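Long-range contacts in malonate decarboxylase subunit alpha (Acinetobacter baumannii ATCC 17978, PDB 6MPR), which probably serves as the acyl-carrier-protein transferase of malonate decarboxylase, loading malonate onto the carrier in exchange for acetate during malonate breakdown: residues 40-45 against 220-226; 60-65 against 156-162; 65-69 against 93-97; 71-75 against 195-199. The contacts are given in a common frame with arbitrary orientation. Where two conformers were deposited one is given. Residue numbers count along the deposited sequence, not the author numbering.

Contact 1: 40-45 against 220-226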
loop_
_atom_site.group_PDB
_atom_site.type_symbol
_atom_site.label_atom_id
_atom_site.label_comp_id
_atom_site.label_asym_id
_atom_site.label_seq_id
_atom_site.Cartn_x
_atom_site.Cartn_y
_atom_site.Cartn_z
ATOM N N GLY A 40 -16.226 0.903 -33.564
ATOM C CA GLY A 40 -14.912 0.763 -32.981
ATOM C C GLY A 40 -15.000 0.569 -31.480
ATOM O O GLY A 40 -15.663 -0.356 -30.996
ATOM N N VAL A 41 -14.346 1.465 -30.736
ATOM C CA VAL A 41 -14.369 1.417 -29.283
ATOM C C VAL A 41 -15.716 1.873 -28.719
ATOM O O VAL A 41 -16.058 1.521 -27.585
ATOM C CB VAL A 41 -13.205 2.284 -28.745
ATOM C CG1 VAL A 41 -13.162 2.280 -27.244
ATOM C CG2 VAL A 41 -11.868 1.799 -29.315
ATOM N N VAL A 42 -16.497 2.635 -29.479
ATOM C CA VAL A 42 -17.670 3.321 -28.940
ATOM C C VAL A 42 -18.899 2.425 -29.057
ATOM O O VAL A 42 -19.335 2.095 -30.164
ATOM C CB VAL A 42 -17.904 4.661 -29.656
ATOM C CG1 VAL A 42 -19.072 5.395 -29.025
ATOM C CG2 VAL A 42 -16.641 5.520 -29.624
ATOM N N ILE A 43 -19.463 2.052 -27.916
ATOM C CA ILE A 43 -20.756 1.361 -27.870
ATOM C C ILE A 43 -21.865 2.402 -27.943
ATOM O O ILE A 43 -21.876 3.330 -27.124
ATOM C CB ILE A 43 -20.892 0.556 -26.587
ATOM C CG1 ILE A 43 -19.763 -0.452 -26.408
ATOM C CG2 ILE A 43 -22.271 -0.110 -26.529
ATOM C CD1 ILE A 43 -19.703 -0.962 -24.973
ATOM N N PRO A 44 -22.813 2.279 -28.871
ATOM C CA PRO A 44 -23.987 3.161 -28.842
ATOM C C PRO A 44 -24.726 3.003 -27.525
ATOM O O PRO A 44 -24.883 1.896 -27.012
ATOM C CB PRO A 44 -24.826 2.676 -30.029
ATOM C CG PRO A 44 -23.857 1.977 -30.908
ATOM C CD PRO A 44 -22.856 1.344 -30.007
ATOM N N THR A 45 -25.141 4.135 -26.952
ATOM C CA THR A 45 -25.770 4.117 -25.634
ATOM C C THR A 45 -26.944 3.152 -25.595
ATOM O O THR A 45 -27.110 2.395 -24.632
ATOM C CB THR A 45 -26.215 5.531 -25.267
ATOM O OG1 THR A 45 -25.072 6.387 -25.315
ATOM C CG2 THR A 45 -26.825 5.585 -23.862
ATOM N N ASP A 220 -11.097 -1.323 -23.501
ATOM C CA ASP A 220 -11.625 -1.994 -24.689
ATOM C C ASP A 220 -12.820 -1.270 -25.300
ATOM O O ASP A 220 -12.924 -1.185 -26.533
ATOM C CB ASP A 220 -11.978 -3.440 -24.343
ATOM C CG ASP A 220 -10.773 -4.196 -23.870
ATOM O OD1 ASP A 220 -9.843 -4.399 -24.688
ATOM O OD2 ASP A 220 -10.723 -4.522 -22.665
ATOM N N TYR A 221 -13.712 -0.715 -24.477
ATOM C CA TYR A 221 -14.873 -0.012 -25.003
ATOM C C TYR A 221 -15.231 1.173 -24.125
ATOM O O TYR A 221 -15.004 1.157 -22.910
ATOM C CB TYR A 221 -16.104 -0.908 -25.094
ATOM C CG TYR A 221 -15.958 -2.059 -26.052
ATOM C CD1 TYR A 221 -16.179 -1.895 -27.418
ATOM C CD2 TYR A 221 -15.607 -3.306 -25.582
ATOM C CE1 TYR A 221 -16.040 -2.978 -28.303
ATOM C CE2 TYR A 221 -15.470 -4.378 -26.437
ATOM C CZ TYR A 221 -15.681 -4.212 -27.793
ATOM O OH TYR A 221 -15.545 -5.311 -28.613
ATOM N N VAL A 222 -15.823 2.194 -24.753
ATOM C CA VAL A 222 -16.427 3.303 -24.028
ATOM C C VAL A 222 -17.890 3.398 -24.451
ATOM O O VAL A 222 -18.280 2.939 -25.525
ATOM C CB VAL A 222 -15.700 4.651 -24.259
ATOM C CG1 VAL A 222 -14.233 4.555 -23.848
ATOM C CG2 VAL A 222 -15.842 5.105 -25.712
ATOM N N VAL A 223 -18.707 3.980 -23.573
ATOM C CA VAL A 223 -20.116 4.230 -23.864
ATOM C C VAL A 223 -20.491 5.552 -23.213
ATOM O O VAL A 223 -20.101 5.817 -22.076
ATOM C CB VAL A 223 -21.020 3.080 -23.363
ATOM C CG1 VAL A 223 -20.964 2.946 -21.825
ATOM C CG2 VAL A 223 -22.456 3.288 -23.819
ATOM N N VAL A 224 -21.211 6.401 -23.948
ATOM C CA VAL A 224 -21.732 7.639 -23.380
ATOM C C VAL A 224 -22.911 7.290 -22.479
ATOM O O VAL A 224 -23.875 6.651 -22.919
ATOM C CB VAL A 224 -22.144 8.621 -24.488
ATOM C CG1 VAL A 224 -22.743 9.899 -23.885
ATOM C CG2 VAL A 224 -20.956 8.962 -25.357
ATOM N N ALA A 225 -22.835 7.692 -21.211
ATOM C CA ALA A 225 -23.891 7.348 -20.269
ATOM C C ALA A 225 -25.180 8.086 -20.620
ATOM O O ALA A 225 -25.156 9.151 -21.244
ATOM C CB ALA A 225 -23.468 7.693 -18.843
ATOM N N ASP A 226 -26.317 7.514 -20.205
ATOM C CA ASP A 226 -27.589 8.185 -20.447
ATOM C C ASP A 226 -27.671 9.490 -19.679
ATOM O O ASP A 226 -28.437 10.381 -20.060
ATOM C CB ASP A 226 -28.779 7.277 -20.088
ATOM C CG ASP A 226 -28.692 6.685 -18.666
ATOM O OD1 ASP A 226 -27.674 6.877 -17.969
ATOM O OD2 ASP A 226 -29.661 5.998 -18.259
HETATM O O HOH W 1 -22.232 5.907 -26.565
#
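The two segments run the same way, their end-to-end CA directions 25° apart, and meet as a short parallel bridge at one edge, within this chain, of the large parallel sheet. Val42 pairs with Val222 at a CA-CA distance of 5.1 Å, and the bonding is that of a parallel pair: Val222 N donates to Val41 O (2.9 Å, 159° at the hydrogen) and Ile43 N to Val222 O (2.8 Å, 168°). Beyond this the chains diverge. Ile43 O and Val224 N lie 4.5 Å apart, and water 1 bridges them, giving a hydrogen to Ile43 O (2.7 Å) and accepting from Val224 N (2.9 Å). Val42 CG2 and Val222 CG2 touch at 4.0 Å on one face. On the other, Ile43 CB lies 4.1 Å from Val223 CB, while Ile43 CD1 reaches Tyr221 CB at 3.6 Å; Ile43 and Val223 also touch helix 48-55 there. At the far end Thr45 OG1 donates to Val224 O (2.7 Å) and accepts from the same water (3.1 Å). With two direct backbone bonds, the pairing is brief; a threonine hydroxyl and one water prolong it, meeting the polar needs of backbone groups too far apart to pair directly.

Contact 2: 60-65 against 156-162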
loop_
_atom_site.group_PDB
_atom_site.type_symbol
_atom_site.label_atom_id
_atom_site.label_comp_id
_atom_site.label_asym_id
_atom_site.label_seq_id
_atom_site.Cartn_x
_atom_site.Cartn_y
_atom_site.Cartn_z
ATOM N N ASP A 60 -17.883 -14.876 -14.401
ATOM C CA ASP A 60 -16.840 -13.856 -14.477
ATOM C C ASP A 60 -16.690 -13.121 -13.154
ATOM O O ASP A 60 -17.682 -12.812 -12.489
ATOM C CB ASP A 60 -17.177 -12.826 -15.555
ATOM C CG ASP A 60 -16.601 -13.170 -16.904
ATOM O OD1 ASP A 60 -15.834 -14.149 -17.002
ATOM O OD2 ASP A 60 -16.905 -12.434 -17.863
ATOM N N LYS A 61 -15.441 -12.814 -12.790
ATOM C CA LYS A 61 -15.165 -11.777 -11.796
ATOM C C LYS A 61 -15.336 -10.409 -12.451
ATOM O O LYS A 61 -14.606 -10.069 -13.383
ATOM C CB LYS A 61 -13.752 -11.932 -11.234
ATOM C CG LYS A 61 -13.534 -13.234 -10.478
ATOM C CD LYS A 61 -12.101 -13.330 -9.962
ATOM C CE LYS A 61 -11.816 -14.681 -9.319
ATOM N NZ LYS A 61 -12.067 -15.812 -10.253
ATOM N N VAL A 62 -16.282 -9.619 -11.954
ATOM C CA VAL A 62 -16.653 -8.345 -12.566
ATOM C C VAL A 62 -16.420 -7.282 -11.518
ATOM O O VAL A 62 -17.115 -7.259 -10.499
ATOM C CB VAL A 62 -18.119 -8.337 -13.026
ATOM C CG1 VAL A 62 -18.493 -6.974 -13.615
ATOM C CG2 VAL A 62 -18.347 -9.474 -14.041
ATOM N N VAL A 63 -15.443 -6.414 -11.758
ATOM C CA VAL A 63 -15.272 -5.211 -10.950
ATOM C C VAL A 63 -16.275 -4.176 -11.435
ATOM O O VAL A 63 -16.338 -3.883 -12.633
ATOM C CB VAL A 63 -13.837 -4.682 -11.075
ATOM C CG1 VAL A 63 -13.706 -3.296 -10.427
ATOM C CG2 VAL A 63 -12.841 -5.673 -10.440
ATOM N N LEU A 64 -17.038 -3.601 -10.509
ATOM C CA LEU A 64 -18.063 -2.614 -10.836
ATOM C C LEU A 64 -17.858 -1.429 -9.912
ATOM O O LEU A 64 -17.822 -1.601 -8.687
ATOM C CB LEU A 64 -19.477 -3.188 -10.662
ATOM C CG LEU A 64 -20.653 -2.204 -10.782
ATOM C CD1 LEU A 64 -20.643 -1.560 -12.149
ATOM C CD2 LEU A 64 -21.979 -2.927 -10.553
ATOM N N GLU A 65 -17.679 -0.242 -10.487
ATOM C CA GLU A 65 -17.552 0.979 -9.696
ATOM C C GLU A 65 -18.937 1.516 -9.343
ATOM O O GLU A 65 -19.752 1.751 -10.239
ATOM C CB GLU A 65 -16.773 2.035 -10.485
ATOM C CG GLU A 65 -15.297 1.704 -10.724
ATOM C CD GLU A 65 -14.585 2.805 -11.493
ATOM O OE1 GLU A 65 -15.224 3.824 -11.818
ATOM O OE2 GLU A 65 -13.395 2.639 -11.803
ATOM N N PRO A 156 -9.403 -9.790 -12.259
ATOM C CA PRO A 156 -10.744 -9.508 -12.785
ATOM C C PRO A 156 -10.858 -9.863 -14.257
ATOM O O PRO A 156 -9.932 -9.652 -15.048
ATOM C CB PRO A 156 -10.904 -7.999 -12.554
ATOM C CG PRO A 156 -9.498 -7.473 -12.644
ATOM C CD PRO A 156 -8.620 -8.561 -12.038
ATOM N N ASN A 157 -12.010 -10.425 -14.616
ATOM C CA ASN A 157 -12.326 -10.718 -16.015
ATOM C C ASN A 157 -12.934 -9.532 -16.741
ATOM O O ASN A 157 -12.767 -9.407 -17.968
ATOM C CB ASN A 157 -13.309 -11.885 -16.107
ATOM C CG ASN A 157 -12.772 -13.138 -15.478
ATOM O OD1 ASN A 157 -13.290 -13.613 -14.468
ATOM N ND2 ASN A 157 -11.734 -13.705 -16.088
ATOM N N VAL A 158 -13.656 -8.677 -16.013
ATOM C CA VAL A 158 -14.366 -7.529 -16.563
ATOM C C VAL A 158 -14.234 -6.392 -15.558
ATOM O O VAL A 158 -14.336 -6.608 -14.346
ATOM C CB VAL A 158 -15.860 -7.837 -16.815
ATOM C CG1 VAL A 158 -16.593 -6.597 -17.356
ATOM C CG2 VAL A 158 -16.015 -9.042 -17.754
ATOM N N VAL A 159 -13.997 -5.188 -16.055
ATOM C CA VAL A 159 -14.029 -3.990 -15.222
ATOM C C VAL A 159 -15.000 -2.994 -15.840
ATOM O O VAL A 159 -14.883 -2.661 -17.027
ATOM C CB VAL A 159 -12.631 -3.372 -15.057
ATOM C CG1 VAL A 159 -12.711 -2.118 -14.204
ATOM C CG2 VAL A 159 -11.667 -4.380 -14.411
ATOM N N LEU A 160 -15.949 -2.517 -15.027
ATOM C CA LEU A 160 -16.987 -1.557 -15.420
ATOM C C LEU A 160 -16.728 -0.273 -14.638
ATOM O O LEU A 160 -16.933 -0.225 -13.418
ATOM C CB LEU A 160 -18.381 -2.109 -15.124
ATOM C CG LEU A 160 -18.722 -3.476 -15.717
ATOM C CD1 LEU A 160 -20.130 -3.906 -15.240
ATOM C CD2 LEU A 160 -18.642 -3.409 -17.240
ATOM N N SER A 161 -16.261 0.765 -15.335
ATOM C CA SER A 161 -15.762 1.974 -14.694
ATOM C C SER A 161 -16.408 3.199 -15.320
ATOM O O SER A 161 -17.135 3.112 -16.309
ATOM C CB SER A 161 -14.231 2.085 -14.808
ATOM O OG SER A 161 -13.584 1.069 -14.075
ATOM N N ALA A 162 -16.143 4.365 -14.726
ATOM C CA ALA A 162 -16.718 5.622 -15.193
ATOM C C ALA A 162 -15.675 6.729 -15.278
ATOM O O ALA A 162 -14.739 6.786 -14.473
ATOM C CB ALA A 162 -17.844 6.093 -14.262
HETATM O O HOH W 2 -13.950 -16.055 -13.017
#
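These are adjacent parallel strands inside the open alpha/beta sheet of the first half of the chain: the axes of 61-64 and 158-162 approach to 4.6 Å at 13°. Pro156 comes first, its CB 3.7 Å from Val63 CG2. Asn157 then ties down the strand entrance: its OD1 accepts from Lys61 N (2.8 Å) and from water 2 (2.9 Å), and its N donates to Lys61 O (2.9 Å). That same Lys61 O also receives Val158 N (3.1 Å), and Val158 O accepts Val63 N (2.8 Å), so Val158 bonds to the residues flanking Val62, as parallel pairing requires. Val159 turns to the opposite face, its CG2 4.0 Å from Val63 CB, where helix 181-189 packs. Leu160 repeats the pattern of Val158, its N donating to Val63 O (2.8 Å) and its O accepting Glu65 N (3.0 Å). Its side chain lies with Val62 and Leu64 on the face toward helix 73-79; Leu160 CD1 is 3.8 Å from Val62 CG1. Past the ladder, the Glu65 carboxylate takes over the pairing. Ser161 OG donates to Glu65 OE2 (2.8 Å), which Ser181 also engages, and Ala162 N donates to Glu65 OE1 at 3.1 Å with an angle of 147°.

Contact 3: 65-69 against 93-97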
loop_
_atom_site.group_PDB
_atom_site.type_symbol
_atom_site.label_atom_id
_atom_site.label_comp_id
_atom_site.label_asym_id
_atom_site.label_seq_id
_atom_site.Cartn_x
_atom_site.Cartn_y
_atom_site.Cartn_z
ATOM N N GLU A 65 -17.679 -0.242 -10.487
ATOM C CA GLU A 65 -17.552 0.979 -9.696
ATOM C C GLU A 65 -18.937 1.516 -9.343
ATOM O O GLU A 65 -19.752 1.751 -10.239
ATOM C CB GLU A 65 -16.773 2.035 -10.485
ATOM C CG GLU A 65 -15.297 1.704 -10.724
ATOM C CD GLU A 65 -14.585 2.805 -11.493
ATOM O OE1 GLU A 65 -15.224 3.824 -11.818
ATOM O OE2 GLU A 65 -13.395 2.639 -11.803
ATOM N N GLY A 66 -19.230 1.659 -8.054
ATOM C CA GLY A 66 -18.485 0.979 -7.010
ATOM C C GLY A 66 -17.289 1.651 -6.347
ATOM O O GLY A 66 -16.656 1.047 -5.475
ATOM N N ASN A 67 -16.930 2.863 -6.756
ATOM C CA ASN A 67 -15.995 3.668 -5.978
ATOM C C ASN A 67 -16.697 4.163 -4.723
ATOM O O ASN A 67 -17.923 4.108 -4.610
ATOM C CB ASN A 67 -15.499 4.904 -6.743
ATOM C CG ASN A 67 -14.821 4.587 -8.055
ATOM O OD1 ASN A 67 -13.647 4.217 -8.089
ATOM N ND2 ASN A 67 -15.531 4.812 -9.153
ATOM N N ASN A 68 -15.927 4.709 -3.786
ATOM C CA ASN A 68 -16.579 5.271 -2.611
ATOM C C ASN A 68 -17.517 6.412 -2.991
ATOM O O ASN A 68 -18.603 6.542 -2.407
ATOM C CB ASN A 68 -15.568 5.751 -1.580
ATOM C CG ASN A 68 -16.250 6.257 -0.307
ATOM O OD1 ASN A 68 -16.636 5.468 0.562
ATOM N ND2 ASN A 68 -16.435 7.568 -0.214
ATOM N N GLN A 69 -17.141 7.232 -3.976
ATOM C CA GLN A 69 -17.961 8.362 -4.402
ATOM C C GLN A 69 -18.505 8.156 -5.813
ATOM O O GLN A 69 -19.711 7.968 -5.987
ATOM C CB GLN A 69 -17.143 9.655 -4.298
ATOM C CG GLN A 69 -16.593 9.921 -2.899
ATOM C CD GLN A 69 -15.366 10.816 -2.928
ATOM O OE1 GLN A 69 -14.234 10.329 -2.884
ATOM N NE2 GLN A 69 -15.579 12.118 -2.997
ATOM N N ILE A 93 -16.911 -7.732 -7.638
ATOM C CA ILE A 93 -15.801 -7.188 -6.867
ATOM C C ILE A 93 -16.027 -5.689 -6.806
ATOM O O ILE A 93 -15.907 -4.997 -7.826
ATOM C CB ILE A 93 -14.439 -7.531 -7.483
ATOM C CG1 ILE A 93 -14.270 -9.047 -7.549
ATOM C CG2 ILE A 93 -13.304 -6.935 -6.642
ATOM C CD1 ILE A 93 -13.151 -9.519 -8.462
ATOM N N MET A 94 -16.375 -5.185 -5.614
ATOM C CA MET A 94 -16.797 -3.795 -5.538
ATOM C C MET A 94 -16.161 -3.102 -4.345
ATOM O O MET A 94 -16.380 -3.524 -3.206
ATOM C CB MET A 94 -18.315 -3.710 -5.444
ATOM C CG MET A 94 -19.037 -4.383 -6.628
ATOM S SD MET A 94 -20.817 -4.167 -6.549
ATOM C CE MET A 94 -20.899 -2.424 -6.921
ATOM N N PRO A 95 -15.383 -2.037 -4.556
ATOM C CA PRO A 95 -14.850 -1.301 -3.402
ATOM C C PRO A 95 -15.953 -0.797 -2.488
ATOM O O PRO A 95 -15.828 -0.874 -1.266
ATOM C CB PRO A 95 -14.065 -0.152 -4.055
ATOM C CG PRO A 95 -13.657 -0.723 -5.406
ATOM C CD PRO A 95 -14.839 -1.552 -5.838
ATOM N N SER A 96 -17.049 -0.309 -3.064
ATOM C CA SER A 96 -18.149 0.254 -2.289
ATOM C C SER A 96 -19.467 -0.223 -2.886
ATOM O O SER A 96 -19.666 -0.116 -4.100
ATOM C CB SER A 96 -18.076 1.789 -2.285
ATOM O OG SER A 96 -18.898 2.333 -1.264
ATOM N N VAL A 97 -20.353 -0.759 -2.038
ATOM C CA VAL A 97 -21.666 -1.262 -2.448
ATOM C C VAL A 97 -22.704 -0.324 -1.851
ATOM O O VAL A 97 -23.018 -0.421 -0.661
ATOM C CB VAL A 97 -21.915 -2.701 -1.983
ATOM C CG1 VAL A 97 -23.158 -3.265 -2.671
ATOM C CG2 VAL A 97 -20.716 -3.578 -2.242
#
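This contact lies in a beta-alpha-beta crossover: strand 61-64, helix 73-79 and strand 90-94 follow in order, the two strands are parallel neighbours, and the loop leaving the first meets the C-terminal end of the second. Glu65 points away from 93-97, its carboxylate bound to Ser161 and Ser181. The peptide bond joining it to Gly66 is cis, an uncommon geometry before a residue other than proline, and Gly66 itself has a positive phi of 92°, readily adopted without a side chain. In this conformation the carbonyl of Gly66 faces the corner at Pro95: Gly66 O accepts Ser96 N (2.8 Å, with a bent angle of 132°) and lies 3.2 Å from Pro95 CB. A CA-H...O contact from Gly66 CA to Ser96 O (3.3 Å) adds a second link, while Met94 CE packs 4.2 Å from Gly66 CA. Asn67 contributes its backbone, its O lying 3.3 Å from Ser96 CB; its ND2 bonds to Lys70 O and weakly to Glu65 OE1 (2.9 Å). Asn68 closes the contact by packing alone, its CA touching Ser96 CB at 3.8 Å.

Contact 4: 71-75 against 195-199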
loop_
_atom_site.group_PDB
_atom_site.type_symbol
_atom_site.label_atom_id
_atom_site.label_comp_id
_atom_site.label_asym_id
_atom_site.label_seq_id
_atom_site.Cartn_x
_atom_site.Cartn_y
_atom_site.Cartn_z
ATOM N N GLN A 71 -19.898 6.638 -9.085
ATOM C CA GLN A 71 -20.601 5.403 -9.429
ATOM C C GLN A 71 -20.788 5.327 -10.935
ATOM O O GLN A 71 -21.321 6.261 -11.553
ATOM C CB GLN A 71 -21.991 5.288 -8.770
ATOM C CG GLN A 71 -22.031 5.553 -7.259
ATOM C CD GLN A 71 -21.186 4.555 -6.497
ATOM O OE1 GLN A 71 -21.234 3.343 -6.771
ATOM N NE2 GLN A 71 -20.393 5.051 -5.550
ATOM N N ALA A 72 -20.380 4.204 -11.518
ATOM C CA ALA A 72 -20.691 3.928 -12.918
ATOM C C ALA A 72 -22.144 3.449 -12.990
ATOM O O ALA A 72 -22.452 2.285 -13.262
ATOM C CB ALA A 72 -19.724 2.898 -13.478
ATOM N N ASP A 73 -23.057 4.371 -12.706
ATOM C CA ASP A 73 -24.434 3.937 -12.457
ATOM C C ASP A 73 -25.186 3.579 -13.732
ATOM O O ASP A 73 -26.134 2.785 -13.680
ATOM C CB ASP A 73 -25.202 5.000 -11.667
ATOM C CG ASP A 73 -25.445 6.271 -12.455
ATOM O OD1 ASP A 73 -24.466 6.992 -12.785
ATOM O OD2 ASP A 73 -26.626 6.548 -12.758
ATOM N N PHE A 74 -24.787 4.132 -14.877
ATOM C CA PHE A 74 -25.354 3.657 -16.137
ATOM C C PHE A 74 -24.984 2.198 -16.376
ATOM O O PHE A 74 -25.842 1.383 -16.745
ATOM C CB PHE A 74 -24.874 4.548 -17.281
ATOM C CG PHE A 74 -25.319 4.106 -18.638
ATOM C CD1 PHE A 74 -26.666 4.074 -18.970
ATOM C CD2 PHE A 74 -24.389 3.752 -19.591
ATOM C CE1 PHE A 74 -27.074 3.685 -20.246
ATOM C CE2 PHE A 74 -24.786 3.349 -20.853
ATOM C CZ PHE A 74 -26.130 3.323 -21.179
ATOM N N LEU A 75 -23.724 1.837 -16.128
ATOM C CA LEU A 75 -23.322 0.443 -16.328
ATOM C C LEU A 75 -23.971 -0.478 -15.302
ATOM O O LEU A 75 -24.404 -1.581 -15.650
ATOM C CB LEU A 75 -21.792 0.307 -16.282
ATOM C CG LEU A 75 -21.015 1.033 -17.382
ATOM C CD1 LEU A 75 -19.488 0.811 -17.239
ATOM C CD2 LEU A 75 -21.512 0.629 -18.762
ATOM N N VAL A 195 -12.359 -4.162 -20.339
ATOM C CA VAL A 195 -12.527 -2.902 -19.613
ATOM C C VAL A 195 -13.529 -2.065 -20.397
ATOM O O VAL A 195 -13.302 -1.751 -21.572
ATOM C CB VAL A 195 -11.183 -2.173 -19.441
ATOM C CG1 VAL A 195 -11.341 -0.776 -18.796
ATOM C CG2 VAL A 195 -10.198 -3.033 -18.596
ATOM N N ILE A 196 -14.644 -1.722 -19.757
ATOM C CA ILE A 196 -15.674 -0.875 -20.345
ATOM C C ILE A 196 -15.819 0.355 -19.468
ATOM O O ILE A 196 -16.042 0.228 -18.262
ATOM C CB ILE A 196 -17.022 -1.607 -20.459
ATOM C CG1 ILE A 196 -16.866 -2.887 -21.283
ATOM C CG2 ILE A 196 -18.078 -0.676 -21.064
ATOM C CD1 ILE A 196 -17.933 -3.889 -21.012
ATOM N N VAL A 197 -15.723 1.539 -20.069
ATOM C CA VAL A 197 -15.795 2.801 -19.331
ATOM C C VAL A 197 -16.989 3.604 -19.844
ATOM O O VAL A 197 -17.038 3.981 -21.022
ATOM C CB VAL A 197 -14.493 3.614 -19.455
ATOM C CG1 VAL A 197 -14.524 4.829 -18.525
ATOM C CG2 VAL A 197 -13.279 2.732 -19.137
ATOM N N GLN A 198 -17.937 3.898 -18.961
ATOM C CA GLN A 198 -18.951 4.887 -19.303
ATOM C C GLN A 198 -18.380 6.294 -19.120
ATOM O O GLN A 198 -17.633 6.558 -18.170
ATOM C CB GLN A 198 -20.210 4.694 -18.452
ATOM C CG GLN A 198 -20.006 4.960 -16.947
ATOM C CD GLN A 198 -21.313 5.216 -16.246
ATOM O OE1 GLN A 198 -22.014 4.281 -15.858
ATOM N NE2 GLN A 198 -21.661 6.494 -16.084
ATOM N N VAL A 199 -18.707 7.197 -20.049
ATOM C CA VAL A 199 -18.251 8.581 -19.947
ATOM C C VAL A 199 -19.423 9.538 -20.085
ATOM O O VAL A 199 -20.423 9.244 -20.750
ATOM C CB VAL A 199 -17.152 8.939 -20.981
ATOM C CG1 VAL A 199 -15.878 8.144 -20.693
ATOM C CG2 VAL A 199 -17.637 8.712 -22.418
HETATM O O HOH W 3 -24.400 7.374 -15.368
#
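The start of helix 73-79 sits over strand 194-199 of the parallel sheet, and its first turn is met by one buried glutamine. Before the helix, Ala72 is the centre of an inverse gamma turn, with a weak Asp73 N to Gln71 O bond of 2.8 Å. Ala72 also holds the N-cap position, where its methyl group offers no acceptor to the amides of the first turn. Gln198 reaches up from the strand instead: Leu75 N donates to Gln198 OE1 (3.0 Å, 156° at the hydrogen), and Phe74 N lies 2.9 Å from the same Gln198 OE1. The other end of the amide is placed by water 3, which accepts from Gln198 NE2 (3.0 Å) and donates to Asp73 OD1 (2.6 Å); that carboxylate oxygen also accepts Tyr230 N. Gln198 has 114 Å² covered by 71-75, the largest area of any residue in the two segments. Deeper in, packing is apolar: Leu75 CD2 lies 4.3 Å from Ile196 CG2, and Leu75 CD1 is 3.6 Å from Ile196 O. Leu160 and Ile48 also touch Leu75, so it is enclosed by sheet and by helix 48-55. Such helix-on-strand packing is characteristic of the layered alpha/beta fold, where helices lie against a parallel sheet.

How the contacts relate
All four contacts reach one parallel sheet, whose strands run in the order 42-43, 221-224, 194-199, 158-163, 61-64, 90-94 across this region. Contacts 1 and 2 do not touch (centres 15 Å apart, nearest atoms about 7 Å); strand 194-199 of contact 4 lies between them. It probably bonds to contact 1 through Val199 N and Val223 O (2.8 Å) and to contact 2 through Gln198 N and Ser161 O (2.9 Å). Contacts 2 and 3 share Glu65, their centres 10 Å apart. Glu65 O probably accepts Ala72 N (2.8 Å), connecting both to contact 4. Contact 3 lies toward the middle of the chain, 21 Å from contact 1 between centres.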